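Local coordinates for protein monooxygenase (Agrobacterium tumefaciens, PDB 2I7G) that probably catalyses flavin-dependent oxygenation of an organic substrate, as a TIM-barrel member of the luciferase-like monooxygenase family, at residues F29-P34 and P74-S79; T252-H257 and N305-E310; G258-T263 and L332-G337; P274-M279 and G337-D342. All coordinates share one frame; numbering follows the deposited sequence.

Contact 1: F29-P34 and P74-S79; sequences FADVNP and PDYVVS
The ring of F29 turns its edge toward the face of Y76 in an offset edge-to-face pair, with planes at 79° and centroids of F29 and Y76 5.9 Å apart. On the Y76 ring the carboxylate of D31 comes up beside CE1, its OD2 lying in the ring plane at the edge, and the carboxylate stands steeply to the ring. F29 CB reaches the same ring carbon obliquely, 3.5 Å from Y76 CE1. Y76 CG stands opposite its own carbonyl carbon (chi1 -66°), which swings the ring alongside D31 and F29. These groups belong to two neighbouring loops that leave strands 23-28 and 65-68 of the TIM barrel at their C-terminal ends, the side on which active sites of this fold lie. The backbones of D31 and Y76 form a single antiparallel bridge, a non-hydrogen-bonded pair flanked by two bonds. In one of them V77 N donates to A30 O at 3.1 Å. A30 CB sits against V77 CG1 and 3.5 Å from V78 CG2. V32 turns CG1 to the side of V77, crossing it at about a right angle, while helix 40-60 packs on V32 and V77. D31 OD1 forms a salt bridge with R281 and also takes the N-H of G337; D75 OD2 forms a salt bridge with R73. P74 and V77 also touch the second subunit. At the other end of the bridge V32 N donates to D75 O at 2.9 Å, the donor standing well above the carbonyl plane.

Contact 2: T252-H257 and N305-E310; sequences TSINVH and NLFLGE
V256 and F307 cross at about a right angle: both V256 methyls approach the CD2-CE2 side of the ring, CG2 obliquely, with CG2 3.6 Å from F307 CD2 and CG1 3.8 Å from F307 CE2. With chi1 of V256 at -53°, CG1 reaches CE2 while CG2 reaches CD2. Farther along the ring, I254 CD1 makes a looser contact with F307 CZ. One residue on, H257 O accepts the N-H of F307 at 3.0 Å, in the carbonyl plane and nearly straight, at 166°. L306 CA also points a C-H at the same oxygen, and L306 CD2 folds back to H257 CB at 3.8 Å. A water bridges the next step: it accepts from H257 N and donates to N305 O at 2.8 Å, standing where parallel strands would usually bond directly. Here the short strand 307-309 joins the C-terminal half of strand 252-260, one of the staves of the TIM barrel, in parallel, with their axes turned 43° apart. It takes up, farther along, the edge of strand 252-260 that pairs with 217-220, and is a ninth strand beyond the eight of the barrel. In the next shell, F330 meets the F307 ring, K317 makes a cation-pi contact with it, and helix 311-325 packs against it. R286 bonds both H257 ND1 and N305 OD1, linking the two segments, while N305 ND2 donates to G224 O beside a bound sulfate that probably came from the crystallisation liquor.

Contact 3: G258-T263 and L332-G337; sequences GFIADT and LQMAIG
The L332 side chain runs out with CG opposite the backbone N (chi1 180°), and chi2 of 60° turns one methyl, CD1, against the G258 backbone, 3.6 Å from G258 N, where there is no side chain to meet it. The other methyl, CD2, lies 3.7 Å from I260 CD1. In M334, a selenomethionine, chi1 of -53° and an extended chi2 lay the selenium alongside F259 and I260, 3.8 Å from I260 N; the Met-aromatic contact with F259 is oblique, and M334 CB lies at the ring edge, in plane. M334 has two conformers, so its side-chain contacts hold for one of them and are less certain. The backbones meet where strands 252-260 and 329-333 run parallel as neighbours in the TIM barrel; strand 329-333 also pairs with 23-28, closing the cylinder. G258 N donates to Q333 O at 3.1 Å, with the donor well above the carbonyl plane, and M334 CA directs a C-H at G258 O, 3.2 Å away. Helix 341-363 covers the apolar side, with L350 and Y351 on I260 and I348 on M334, while F259 bonds through its backbone to F307 and G309.

Contact 4: P274-M279 and G337-D342; sequences PQAEVM and GLMPHD
A276 and V278 make the tight half of this contact against the selenomethionine M339. A276 CB meets the selenium, 3.7 Å from M339 SE, and V278 CG2 rests 3.6 Å from M339 CG. A bend at chi2 (-62°) folds the M339 selenium back across A276 and V278 instead of letting it run out; chi3 then only places the terminal methyl, CE. Beside them the backbones are joined by one short bond, L338 N donating to A276 O at 2.6 Å, the donor tilted 21° from the carbonyl plane. G337, with its positive phi, brings its backbone in against that same oxygen. This packing joins two connecting loops on the C-terminal side of the TIM barrel: one lies between helices 264-272 and 279-286, in the long connection after strand 252-260, and the other links strand 329-333 to the last helix, 341-363, where P340 stands at the N-cap position. The segment 274-279 is turned tightly on itself, E277 N bonding to P274 O at 3.2 Å. Toward solvent the contact is looser. L338 and E277 lie side by side, pointing the same way, with L338 CD1 3.8 Å from E277 CD. Q275, exposed, touches through its backbone, its O lying 3.8 Å from L338 CB. On the buried side, F271 from helix 264-272 and I336 pack on V278.

From the N terminus, contact 1 closes first, joining the loops after the first two barrel strands before any other contact opens. Contacts 2, 3 and 4 then open in turn along 252-279 and close in the same order along 305-342, so each pair crosses. Contacts 2 and 3 use successive parts of strand 252-260, bonding it to 307-309 on one side and to 329-333 on the other. Contact 4, which shares G337 with contact 3, ties the connection after helix 264-272 to the loop leading into helix 341-363. D31 OD1 of contact 1 probably bonds to G337 N at 2.9 Å, linking the early loops to the last one.

Contact 1: F29-P34 and P74-S79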
loop_
_atom_site.group_PDB
_atom_site.type_symbol
_atom_site.label_atom_id
_atom_site.label_comp_id
_atom_site.label_asym_id
_atom_site.label_seq_id
_atom_site.Cartn_x
_atom_site.Cartn_y
_atom_site.Cartn_z
ATOM N N PHE B 29 16.402 -2.398 2.845
ATOM C CA PHE B 29 15.578 -1.779 3.855
ATOM C C PHE B 29 15.312 -0.308 3.542
ATOM O O PHE B 29 14.517 0.344 4.268
ATOM C CB PHE B 29 16.246 -1.897 5.245
ATOM C CG PHE B 29 16.476 -3.325 5.700
ATOM C CD1 PHE B 29 15.755 -4.384 5.144
ATOM C CD2 PHE B 29 17.412 -3.599 6.702
ATOM C CE1 PHE B 29 15.938 -5.706 5.586
ATOM C CE2 PHE B 29 17.628 -4.891 7.145
ATOM C CZ PHE B 29 16.904 -5.971 6.584
ATOM N N ALA B 30 15.975 0.195 2.480
ATOM C CA ALA B 30 15.805 1.570 2.018
ATOM C C ALA B 30 16.193 2.535 3.147
ATOM O O ALA B 30 15.394 3.365 3.602
ATOM C CB ALA B 30 14.354 1.804 1.546
ATOM N N ASP B 31 17.446 2.410 3.575
ATOM C CA ASP B 31 18.103 3.303 4.551
ATOM C C ASP B 31 18.104 4.740 4.044
ATOM O O ASP B 31 18.288 4.996 2.854
ATOM C CB ASP B 31 19.562 2.836 4.743
ATOM C CG ASP B 31 19.686 1.302 4.952
ATOM O OD1 ASP B 31 20.459 0.888 5.841
ATOM O OD2 ASP B 31 19.008 0.501 4.261
ATOM N N VAL B 32 17.919 5.667 4.973
ATOM C CA VAL B 32 18.083 7.085 4.733
ATOM C C VAL B 32 19.034 7.713 5.773
ATOM O O VAL B 32 19.329 7.135 6.840
ATOM C CB VAL B 32 16.712 7.846 4.728
ATOM C CG1 VAL B 32 15.814 7.285 3.593
ATOM C CG2 VAL B 32 15.990 7.732 6.086
ATOM N N ASN B 33 19.498 8.907 5.445
ATOM C CA ASN B 33 20.225 9.713 6.399
ATOM C C ASN B 33 19.278 10.133 7.522
ATOM O O ASN B 33 18.278 10.808 7.264
ATOM C CB ASN B 33 20.825 10.933 5.725
ATOM C CG ASN B 33 21.817 11.650 6.629
ATOM O OD1 ASN B 33 21.749 11.530 7.860
ATOM N ND2 ASN B 33 22.740 12.387 6.033
ATOM N N PRO B 34 19.584 9.726 8.767
ATOM C CA PRO B 34 18.728 10.078 9.882
ATOM C C PRO B 34 18.894 11.568 10.232
ATOM O O PRO B 34 18.089 12.093 10.978
ATOM C CB PRO B 34 19.270 9.206 11.021
ATOM C CG PRO B 34 20.725 9.027 10.702
ATOM C CD PRO B 34 20.783 8.968 9.192
ATOM N N PRO B 74 13.757 6.286 12.290
ATOM C CA PRO B 74 14.013 7.429 11.416
ATOM C C PRO B 74 15.002 7.133 10.303
ATOM O O PRO B 74 15.004 7.846 9.316
ATOM C CB PRO B 74 14.566 8.525 12.376
ATOM C CG PRO B 74 14.941 7.810 13.626
ATOM C CD PRO B 74 14.123 6.540 13.701
ATOM N N ASP B 75 15.830 6.091 10.427
ATOM C CA ASP B 75 16.806 5.858 9.383
ATOM C C ASP B 75 16.363 4.864 8.299
ATOM O O ASP B 75 17.212 4.392 7.520
ATOM C CB ASP B 75 18.156 5.443 9.963
ATOM C CG ASP B 75 18.067 4.245 10.904
ATOM O OD1 ASP B 75 16.986 3.919 11.399
ATOM O OD2 ASP B 75 19.127 3.657 11.203
ATOM N N TYR B 76 15.062 4.573 8.226
ATOM C CA TYR B 76 14.537 3.703 7.146
ATOM C C TYR B 76 13.236 4.308 6.643
ATOM O O TYR B 76 12.434 4.805 7.446
ATOM C CB TYR B 76 14.207 2.331 7.669
ATOM C CG TYR B 76 15.408 1.543 8.128
ATOM C CD1 TYR B 76 16.348 1.057 7.211
ATOM C CD2 TYR B 76 15.572 1.240 9.481
ATOM C CE1 TYR B 76 17.471 0.315 7.639
ATOM C CE2 TYR B 76 16.685 0.486 9.923
ATOM C CZ TYR B 76 17.606 0.026 8.997
ATOM O OH TYR B 76 18.692 -0.731 9.432
ATOM N N VAL B 77 13.060 4.326 5.329
ATOM C CA VAL B 77 11.875 4.957 4.769
ATOM C C VAL B 77 10.720 3.957 4.532
ATOM O O VAL B 77 9.579 4.386 4.328
ATOM C CB VAL B 77 12.239 5.760 3.478
ATOM C CG1 VAL B 77 12.664 4.864 2.333
ATOM C CG2 VAL B 77 11.062 6.636 2.989
ATOM N N VAL B 78 10.998 2.659 4.590
ATOM C CA VAL B 78 9.957 1.640 4.272
ATOM C C VAL B 78 9.409 1.017 5.551
ATOM O O VAL B 78 9.955 0.037 6.066
ATOM C CB VAL B 78 10.456 0.584 3.277
ATOM C CG1 VAL B 78 9.347 -0.480 3.002
ATOM C CG2 VAL B 78 10.882 1.325 1.927
ATOM N N SER B 79 8.337 1.595 6.062
ATOM C CA SER B 79 7.564 0.967 7.130
ATOM C C SER B 79 6.386 0.211 6.530
ATOM O O SER B 79 5.715 -0.543 7.223
ATOM C CB SER B 79 7.035 1.997 8.114
ATOM O OG SER B 79 6.137 2.907 7.458
HETATM O O HOH W 1 19.889 2.796 8.172
#

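Contact 2: T252-H257 and N305-E310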
loop_
_atom_site.group_PDB
_atom_site.type_symbol
_atom_site.label_atom_id
_atom_site.label_comp_id
_atom_site.label_asym_id
_atom_site.label_seq_id
_atom_site.Cartn_x
_atom_site.Cartn_y
_atom_site.Cartn_z
ATOM N N THR B 252 14.219 -23.216 -0.556
ATOM C CA THR B 252 15.127 -22.556 0.360
ATOM C C THR B 252 15.795 -21.376 -0.321
ATOM O O THR B 252 16.097 -21.393 -1.531
ATOM C CB THR B 252 16.195 -23.543 0.912
ATOM O OG1 THR B 252 16.917 -24.106 -0.186
ATOM C CG2 THR B 252 15.530 -24.700 1.751
ATOM N N SER B 253 16.076 -20.351 0.467
ATOM C CA SER B 253 16.803 -19.189 -0.010
ATOM C C SER B 253 17.889 -18.885 1.029
ATOM O O SER B 253 17.745 -19.174 2.247
ATOM C CB SER B 253 15.835 -17.975 -0.100
ATOM O OG SER B 253 16.534 -16.863 -0.613
ATOM N N ILE B 254 18.967 -18.271 0.562
ATOM C CA ILE B 254 19.875 -17.609 1.503
ATOM C C ILE B 254 19.845 -16.103 1.247
ATOM O O ILE B 254 19.809 -15.646 0.085
ATOM C CB ILE B 254 21.305 -18.196 1.512
ATOM C CG1 ILE B 254 22.040 -17.919 0.179
ATOM C CG2 ILE B 254 21.278 -19.731 1.914
ATOM C CD1 ILE B 254 23.505 -18.443 0.139
ATOM N N ASN B 255 19.832 -15.338 2.335
ATOM C CA ASN B 255 19.733 -13.882 2.281
ATOM C C ASN B 255 21.046 -13.359 2.873
ATOM O O ASN B 255 21.324 -13.599 4.032
ATOM C CB ASN B 255 18.590 -13.403 3.170
ATOM C CG ASN B 255 17.215 -13.798 2.658
ATOM O OD1 ASN B 255 17.063 -14.489 1.659
ATOM N ND2 ASN B 255 16.190 -13.358 3.395
ATOM N N VAL B 256 21.844 -12.676 2.064
ATOM C CA VAL B 256 23.190 -12.302 2.469
ATOM C C VAL B 256 23.450 -10.813 2.182
ATOM O O VAL B 256 22.774 -10.190 1.329
ATOM C CB VAL B 256 24.251 -13.157 1.705
ATOM C CG1 VAL B 256 23.949 -14.631 1.867
ATOM C CG2 VAL B 256 24.322 -12.799 0.193
ATOM N N HIS B 257 24.464 -10.283 2.857
ATOM C CA HIS B 257 24.936 -8.939 2.570
ATOM C C HIS B 257 26.109 -9.014 1.622
ATOM O O HIS B 257 26.857 -9.994 1.625
ATOM C CB HIS B 257 25.335 -8.234 3.856
ATOM C CG HIS B 257 24.180 -8.031 4.785
ATOM N ND1 HIS B 257 24.063 -8.697 5.988
ATOM C CD2 HIS B 257 23.052 -7.293 4.653
ATOM C CE1 HIS B 257 22.928 -8.347 6.574
ATOM N NE2 HIS B 257 22.307 -7.483 5.796
ATOM N N ASN B 305 30.818 -14.705 5.209
ATOM C CA ASN B 305 29.402 -14.457 4.961
ATOM C C ASN B 305 29.094 -13.265 4.022
ATOM O O ASN B 305 27.945 -13.107 3.564
ATOM C CB ASN B 305 28.687 -14.269 6.297
ATOM C CG ASN B 305 29.243 -13.105 7.052
ATOM O OD1 ASN B 305 28.874 -11.999 6.803
ATOM N ND2 ASN B 305 30.209 -13.364 7.949
ATOM N N LEU B 306 30.099 -12.445 3.704
ATOM C CA LEU B 306 29.872 -11.284 2.812
ATOM C C LEU B 306 30.184 -11.665 1.362
ATOM O O LEU B 306 31.308 -12.118 1.061
ATOM C CB LEU B 306 30.748 -10.099 3.222
ATOM C CG LEU B 306 30.425 -9.478 4.598
ATOM C CD1 LEU B 306 31.356 -8.260 4.852
ATOM C CD2 LEU B 306 28.938 -9.047 4.638
ATOM N N PHE B 307 29.181 -11.514 0.483
ATOM C CA PHE B 307 29.289 -11.894 -0.938
ATOM C C PHE B 307 29.710 -10.626 -1.684
ATOM O O PHE B 307 28.870 -9.798 -2.100
ATOM C CB PHE B 307 27.952 -12.479 -1.423
ATOM C CG PHE B 307 27.768 -13.901 -1.000
ATOM C CD1 PHE B 307 27.736 -14.931 -1.927
ATOM C CD2 PHE B 307 27.625 -14.200 0.369
ATOM C CE1 PHE B 307 27.578 -16.233 -1.508
ATOM C CE2 PHE B 307 27.481 -15.516 0.810
ATOM C CZ PHE B 307 27.464 -16.530 -0.132
ATOM N N LEU B 308 31.027 -10.455 -1.806
ATOM C CA LEU B 308 31.555 -9.134 -2.191
ATOM C C LEU B 308 32.775 -9.224 -3.125
ATOM O O LEU B 308 33.739 -9.959 -2.842
ATOM C CB LEU B 308 31.948 -8.378 -0.946
ATOM C CG LEU B 308 32.367 -6.929 -1.142
ATOM C CD1 LEU B 308 31.904 -6.105 0.022
ATOM C CD2 LEU B 308 33.911 -6.814 -1.324
ATOM N N GLY B 309 32.753 -8.435 -4.198
ATOM C CA GLY B 309 33.912 -8.394 -5.099
ATOM C C GLY B 309 33.535 -8.089 -6.522
ATOM O O GLY B 309 32.403 -7.646 -6.814
ATOM N N GLU B 310 34.497 -8.318 -7.429
ATOM C CA GLU B 310 34.203 -8.212 -8.865
ATOM C C GLU B 310 33.188 -9.320 -9.266
ATOM O O GLU B 310 32.949 -10.266 -8.486
ATOM C CB GLU B 310 35.482 -8.330 -9.713
ATOM C CG GLU B 310 36.128 -9.715 -9.626
ATOM C CD GLU B 310 37.290 -9.880 -10.637
ATOM O OE1 GLU B 310 37.823 -8.837 -11.090
ATOM O OE2 GLU B 310 37.654 -11.041 -10.947
HETATM O O HOH W 2 25.844 -11.821 4.828
#

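Contact 3: G258-T263 and L332-G337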
loop_
_atom_site.group_PDB
_atom_site.type_symbol
_atom_site.label_atom_id
_atom_site.label_comp_id
_atom_site.label_asym_id
_atom_site.label_seq_id
_atom_site.Cartn_x
_atom_site.Cartn_y
_atom_site.Cartn_z
ATOM N N GLY B 258 26.286 -7.958 0.836
ATOM C CA GLY B 258 27.451 -7.919 -0.052
ATOM C C GLY B 258 27.391 -6.781 -1.045
ATOM O O GLY B 258 26.596 -5.834 -0.899
ATOM N N PHE B 259 28.275 -6.836 -2.037
ATOM C CA PHE B 259 28.317 -5.739 -2.999
ATOM C C PHE B 259 29.137 -6.184 -4.211
ATOM O O PHE B 259 30.089 -6.955 -4.069
ATOM C CB PHE B 259 28.934 -4.496 -2.339
ATOM C CG PHE B 259 28.954 -3.277 -3.223
ATOM C CD1 PHE B 259 27.777 -2.785 -3.816
ATOM C CD2 PHE B 259 30.161 -2.616 -3.465
ATOM C CE1 PHE B 259 27.814 -1.651 -4.654
ATOM C CE2 PHE B 259 30.200 -1.458 -4.308
ATOM C CZ PHE B 259 29.040 -1.007 -4.906
ATOM N N ILE B 260 28.717 -5.731 -5.393
ATOM C CA ILE B 260 29.435 -6.063 -6.639
ATOM C C ILE B 260 29.948 -4.763 -7.268
ATOM O O ILE B 260 29.211 -3.764 -7.339
ATOM C CB ILE B 260 28.501 -6.820 -7.616
ATOM C CG1 ILE B 260 28.000 -8.144 -6.987
ATOM C CG2 ILE B 260 29.200 -7.052 -8.955
ATOM C CD1 ILE B 260 26.673 -8.632 -7.532
ATOM N N ALA B 261 31.202 -4.758 -7.725
ATOM C CA ALA B 261 31.728 -3.584 -8.417
ATOM C C ALA B 261 32.679 -4.063 -9.501
ATOM O O ALA B 261 32.856 -5.275 -9.690
ATOM C CB ALA B 261 32.469 -2.600 -7.432
ATOM N N ASP B 262 33.272 -3.120 -10.215
ATOM C CA ASP B 262 34.049 -3.479 -11.392
ATOM C C ASP B 262 35.329 -4.222 -11.018
ATOM O O ASP B 262 35.880 -4.959 -11.858
ATOM C CB ASP B 262 34.360 -2.233 -12.202
ATOM C CG ASP B 262 33.137 -1.777 -13.015
ATOM O OD1 ASP B 262 32.905 -2.382 -14.096
ATOM O OD2 ASP B 262 32.390 -0.865 -12.568
ATOM N N THR B 263 35.831 -3.963 -9.804
ATOM C CA THR B 263 36.994 -4.702 -9.289
ATOM C C THR B 263 36.713 -5.061 -7.834
ATOM O O THR B 263 35.841 -4.449 -7.168
ATOM C CB THR B 263 38.325 -3.918 -9.320
ATOM O OG1 THR B 263 38.297 -2.879 -8.330
ATOM C CG2 THR B 263 38.635 -3.290 -10.738
ATOM N N LEU B 332 20.542 -10.810 -2.331
ATOM C CA LEU B 332 21.715 -10.026 -1.937
ATOM C C LEU B 332 21.265 -8.639 -1.476
ATOM O O LEU B 332 20.519 -7.965 -2.224
ATOM C CB LEU B 332 22.603 -9.907 -3.189
ATOM C CG LEU B 332 23.889 -9.116 -2.985
ATOM C CD1 LEU B 332 24.800 -9.745 -1.896
ATOM C CD2 LEU B 332 24.667 -8.887 -4.379
ATOM N N GLN B 333 21.744 -8.187 -0.315
ATOM C CA GLN B 333 21.459 -6.824 0.170
ATOM C C GLN B 333 22.745 -6.000 0.033
ATOM O O GLN B 333 23.722 -6.235 0.763
ATOM C CB GLN B 333 20.949 -6.845 1.618
ATOM C CG GLN B 333 20.734 -5.433 2.178
ATOM C CD GLN B 333 20.098 -5.424 3.570
ATOM O OE1 GLN B 333 19.063 -6.056 3.810
ATOM N NE2 GLN B 333 20.655 -4.667 4.440
HETATM N N MSE B 334 22.748 -5.088 -0.940
HETATM C CA MSE B 334 23.883 -4.180 -1.201
HETATM C C MSE B 334 23.571 -2.770 -0.698
HETATM O O MSE B 334 24.422 -2.087 -0.098
HETATM C CB MSE B 334 24.165 -4.091 -2.714
HETATM C CG MSE B 334 24.367 -5.419 -3.416
HETATM SE SE MSE B 334 24.929 -5.221 -5.304
HETATM C CE MSE B 334 23.364 -4.354 -6.003
ATOM N N ALA B 335 22.346 -2.312 -0.977
ATOM C CA ALA B 335 21.981 -0.901 -0.707
ATOM C C ALA B 335 21.760 -0.789 0.808
ATOM O O ALA B 335 20.656 -1.092 1.322
ATOM C CB ALA B 335 20.730 -0.520 -1.487
ATOM N N ILE B 336 22.841 -0.436 1.506
ATOM C CA ILE B 336 22.882 -0.365 2.987
ATOM C C ILE B 336 23.397 1.012 3.384
ATOM O O ILE B 336 24.203 1.598 2.661
ATOM C CB ILE B 336 23.815 -1.475 3.538
ATOM C CG1 ILE B 336 23.263 -2.856 3.179
ATOM C CG2 ILE B 336 23.976 -1.410 5.073
ATOM C CD1 ILE B 336 24.280 -3.936 3.378
ATOM N N GLY B 337 22.924 1.543 4.517
ATOM C CA GLY B 337 23.391 2.835 5.016
ATOM C C GLY B 337 23.340 3.919 3.935
ATOM O O GLY B 337 22.332 4.085 3.233
#

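Contact 4: P274-M279 and G337-D342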
loop_
_atom_site.group_PDB
_atom_site.type_symbol
_atom_site.label_atom_id
_atom_site.label_comp_id
_atom_site.label_asym_id
_atom_site.label_seq_id
_atom_site.Cartn_x
_atom_site.Cartn_y
_atom_site.Cartn_z
ATOM N N PRO B 274 34.108 5.002 5.117
ATOM C CA PRO B 274 33.468 5.612 6.308
ATOM C C PRO B 274 32.204 6.409 5.982
ATOM O O PRO B 274 31.220 6.357 6.746
ATOM C CB PRO B 274 34.547 6.556 6.861
ATOM C CG PRO B 274 35.840 6.115 6.227
ATOM C CD PRO B 274 35.511 5.432 4.946
ATOM N N GLN B 275 32.218 7.121 4.853
ATOM C CA GLN B 275 31.077 7.947 4.449
ATOM C C GLN B 275 29.771 7.171 4.181
ATOM O O GLN B 275 28.667 7.721 4.360
ATOM C CB GLN B 275 31.424 8.794 3.231
ATOM C CG GLN B 275 31.988 10.161 3.581
ATOM C CD GLN B 275 31.471 11.262 2.651
ATOM O OE1 GLN B 275 30.440 11.104 1.975
ATOM N NE2 GLN B 275 32.186 12.389 2.619
ATOM N N ALA B 276 29.893 5.914 3.750
ATOM C CA ALA B 276 28.693 5.079 3.451
ATOM C C ALA B 276 28.027 4.538 4.717
ATOM O O ALA B 276 26.854 4.169 4.697
ATOM C CB ALA B 276 29.036 3.925 2.482
ATOM N N GLU B 277 28.781 4.495 5.820
ATOM C CA GLU B 277 28.279 3.982 7.120
ATOM C C GLU B 277 27.704 2.553 7.057
ATOM O O GLU B 277 26.830 2.173 7.857
ATOM C CB GLU B 277 27.259 4.960 7.736
ATOM C CG GLU B 277 27.788 6.404 7.847
ATOM C CD GLU B 277 26.795 7.341 8.527
ATOM O OE1 GLU B 277 25.689 6.865 8.918
ATOM O OE2 GLU B 277 27.120 8.554 8.671
ATOM N N VAL B 278 28.174 1.760 6.108
ATOM C CA VAL B 278 27.726 0.380 6.021
ATOM C C VAL B 278 28.181 -0.439 7.257
ATOM O O VAL B 278 27.388 -1.204 7.820
ATOM C CB VAL B 278 28.214 -0.278 4.698
ATOM C CG1 VAL B 278 27.913 -1.794 4.691
ATOM C CG2 VAL B 278 27.567 0.419 3.503
HETATM N N MSE B 279 29.438 -0.259 7.684
HETATM C CA MSE B 279 29.996 -1.109 8.748
HETATM C C MSE B 279 29.316 -0.933 10.128
HETATM O O MSE B 279 29.341 -1.866 10.960
HETATM C CB MSE B 279 31.535 -0.985 8.827
HETATM C CG MSE B 279 32.252 -1.374 7.509
HETATM SE SE MSE B 279 31.844 -3.235 6.964
HETATM C CE MSE B 279 31.469 -2.899 5.117
ATOM N N GLY B 337 22.924 1.543 4.517
ATOM C CA GLY B 337 23.391 2.835 5.016
ATOM C C GLY B 337 23.340 3.919 3.935
ATOM O O GLY B 337 22.332 4.085 3.233
ATOM N N LEU B 338 24.428 4.653 3.794
ATOM C CA LEU B 338 24.465 5.777 2.878
ATOM C C LEU B 338 25.271 5.438 1.619
ATOM O O LEU B 338 25.901 6.328 1.034
ATOM C CB LEU B 338 25.042 7.026 3.575
ATOM C CG LEU B 338 24.425 7.433 4.941
ATOM C CD1 LEU B 338 24.968 8.770 5.459
ATOM C CD2 LEU B 338 22.889 7.410 4.856
HETATM N N MSE B 339 25.256 4.166 1.211
HETATM C CA MSE B 339 25.918 3.784 -0.064
HETATM C C MSE B 339 25.419 4.735 -1.146
HETATM O O MSE B 339 24.197 4.917 -1.299
HETATM C CB MSE B 339 25.566 2.366 -0.515
HETATM C CG MSE B 339 26.269 1.219 0.202
HETATM SE SE MSE B 339 28.211 1.362 -0.114
HETATM C CE MSE B 339 28.219 0.834 -2.002
ATOM N N PRO B 340 26.337 5.318 -1.922
ATOM C CA PRO B 340 25.918 6.238 -2.986
ATOM C C PRO B 340 25.046 5.507 -4.044
ATOM O O PRO B 340 25.339 4.352 -4.446
ATOM C CB PRO B 340 27.241 6.680 -3.603
ATOM C CG PRO B 340 28.262 6.411 -2.573
ATOM C CD PRO B 340 27.805 5.192 -1.848
ATOM N N HIS B 341 24.007 6.194 -4.493
ATOM C CA HIS B 341 23.078 5.633 -5.493
ATOM C C HIS B 341 23.771 5.139 -6.783
ATOM O O HIS B 341 23.459 4.057 -7.288
ATOM C CB HIS B 341 22.017 6.691 -5.836
ATOM C CG HIS B 341 20.971 6.190 -6.779
ATOM N ND1 HIS B 341 20.234 5.056 -6.527
ATOM C CD2 HIS B 341 20.575 6.636 -7.995
ATOM C CE1 HIS B 341 19.385 4.852 -7.520
ATOM N NE2 HIS B 341 19.578 5.795 -8.426
ATOM N N ASP B 342 24.729 5.922 -7.283
ATOM C CA ASP B 342 25.449 5.572 -8.525
ATOM C C ASP B 342 26.147 4.209 -8.391
ATOM O O ASP B 342 26.089 3.371 -9.300
ATOM C CB ASP B 342 26.433 6.686 -8.976
ATOM C CG ASP B 342 27.596 6.907 -8.008
ATOM O OD1 ASP B 342 27.408 6.852 -6.776
ATOM O OD2 ASP B 342 28.725 7.145 -8.493
#